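Local coordinates for yopT (PDB 2DLB), which is of unknown function but forms a homodimer, and is encoded by the SPbeta prophage carried by Bacillus subtilis, at the interface of chains A and B. Residues are numbered along the deposited sequence; one frame, centred on the assembly and turned at random. Chains: chain A/B, yopT.

The interface of chains A and B. Residues chain A 13-14, 63-65; chain B 6-9.
B:Ile8 pairs through its backbone with A:Ile14, while the next residue, B:Ala9, pairs with A:Glu63, so the N-terminal strand 3-19 of chain B lies between strands 3-19 and 52-69 of chain A, antiparallel to both. On the first edge the B:Ile8 carbonyl O accepts from A:Ile14 N at 2.9 Å, a nearly straight bond (169° at H), and the B:Ile8 N-H is returned to A:Ile14 O. On the second, B:Ala9 N reaches A:Glu63 O at 2.9 Å, A:Glu63 N bonds B:Ala9 O, and A:Thr65 N meets B:Asn7 O at 2.8 Å.

On one face an apolar pair, A:Ile14 and B:Ile8, packs. A:Ile14 holds CG1 between its backbone N and carbonyl carbon (chi1 62°), which sets that branch 3.8 Å from CB of B:Ile8; the two side chains cross obliquely, their CD1 methyls 4.0 Å apart. Branching at CB suits isoleucine to extended backbone, and its hydrocarbon covers the neighbouring strand. A:Ile64 and B:Asn6 form the loosely covered margin.

The opposite face is polar but closely laid on the strand. A:Glu13, bent at chi2 (79°), is long enough to lay its carboxylate over the B:Ile8-B:Ala9 backbone, with OE1 3.4 Å from the small B:Ala9 methyl. Across the central strand, short A:Thr65 offers its hydroxyl: OG1 donates to the syn lone pair of A:Glu13 OE2 at 2.7 Å, which helps hold the carboxylate's rotation and ties both chain A strands together over chain B. The poorly ordered A:Glu63 side chain adds little, its backbone doing the bonding. By threading one subunit's strand between two of the other, the site, with its symmetry twin, helps build the intertwined two-fold homodimer.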
loop_
_atom_site.group_PDB
_atom_site.type_symbol
_atom_site.label_atom_id
_atom_site.label_comp_id
_atom_site.label_asym_id
_atom_site.label_seq_id
_atom_site.Cartn_x
_atom_site.Cartn_y
_atom_site.Cartn_z
ATOM N N GLU A 13 6.880 -0.066 2.445
ATOM C CA GLU A 13 7.884 0.964 2.407
ATOM C C GLU A 13 8.101 1.333 0.934
ATOM O O GLU A 13 8.333 0.467 0.092
ATOM C CB GLU A 13 9.203 0.513 3.059
ATOM C CG GLU A 13 10.078 1.713 3.386
ATOM C CD GLU A 13 9.661 2.450 4.641
ATOM O OE1 GLU A 13 8.841 1.997 5.457
ATOM O OE2 GLU A 13 10.193 3.582 4.821
ATOM N N ILE A 14 8.001 2.601 0.618
ATOM C CA ILE A 14 8.177 3.141 -0.734
ATOM C C ILE A 14 9.363 4.105 -0.729
ATOM O O ILE A 14 9.832 4.573 0.325
ATOM C CB ILE A 14 6.941 3.837 -1.289
ATOM C CG1 ILE A 14 6.513 5.048 -0.484
ATOM C CG2 ILE A 14 5.777 2.824 -1.386
ATOM C CD1 ILE A 14 5.759 6.098 -1.282
ATOM N N GLU A 63 4.088 7.671 7.259
ATOM C CA GLU A 63 5.108 8.476 7.969
ATOM C C GLU A 63 6.402 8.379 7.177
ATOM O O GLU A 63 6.735 7.298 6.684
ATOM C CB GLU A 63 5.279 8.009 9.395
ATOM C CG GLU A 63 5.940 6.690 9.534
ATOM C CD GLU A 63 6.365 6.258 10.927
ATOM O OE1 GLU A 63 6.252 7.080 11.885
ATOM O OE2 GLU A 63 6.817 5.073 11.011
ATOM N N ILE A 64 7.150 9.477 7.074
ATOM C CA ILE A 64 8.454 9.417 6.481
ATOM C C ILE A 64 9.397 8.690 7.455
ATOM O O ILE A 64 9.372 9.002 8.644
ATOM C CB ILE A 64 8.954 10.826 6.112
ATOM C CG1 ILE A 64 8.037 11.519 5.086
ATOM C CG2 ILE A 64 10.403 10.776 5.620
ATOM C CD1 ILE A 64 8.376 12.926 4.686
ATOM N N THR A 65 10.176 7.750 6.948
ATOM C CA THR A 65 11.147 6.979 7.705
ATOM C C THR A 65 12.547 7.565 7.653
ATOM O O THR A 65 13.208 7.762 8.670
ATOM C CB THR A 65 11.192 5.525 7.173
ATOM O OG1 THR A 65 9.843 4.999 7.081
ATOM C CG2 THR A 65 12.018 4.685 8.111
ATOM N N ASN B 6 13.733 9.809 -0.101
ATOM C CA ASN B 6 12.895 9.587 1.044
ATOM C C ASN B 6 12.341 8.168 1.022
ATOM O O ASN B 6 11.902 7.686 0.001
ATOM C CB ASN B 6 11.710 10.570 1.063
ATOM C CG ASN B 6 12.115 12.003 1.259
ATOM O OD1 ASN B 6 12.123 12.528 2.381
ATOM N ND2 ASN B 6 12.434 12.660 0.167
ATOM N N ASN B 7 12.425 7.485 2.152
ATOM C CA ASN B 7 11.719 6.229 2.337
ATOM C C ASN B 7 10.506 6.547 3.205
ATOM O O ASN B 7 10.647 7.206 4.251
ATOM C CB ASN B 7 12.611 5.227 3.034
ATOM C CG ASN B 7 13.773 4.817 2.166
ATOM O OD1 ASN B 7 13.584 4.217 1.069
ATOM N ND2 ASN B 7 14.938 5.109 2.678
ATOM N N ILE B 8 9.347 6.092 2.790
ATOM C CA ILE B 8 8.092 6.386 3.468
ATOM C C ILE B 8 7.389 5.096 3.795
ATOM O O ILE B 8 7.300 4.185 2.935
ATOM C CB ILE B 8 7.185 7.273 2.577
ATOM C CG1 ILE B 8 7.922 8.534 2.072
ATOM C CG2 ILE B 8 5.934 7.641 3.323
ATOM C CD1 ILE B 8 8.247 8.531 0.635
ATOM N N ALA B 9 6.933 4.972 5.024
ATOM C CA ALA B 9 6.108 3.868 5.475
ATOM C C ALA B 9 4.656 4.159 5.190
ATOM O O ALA B 9 4.174 5.184 5.655
ATOM C CB ALA B 9 6.327 3.626 6.971
#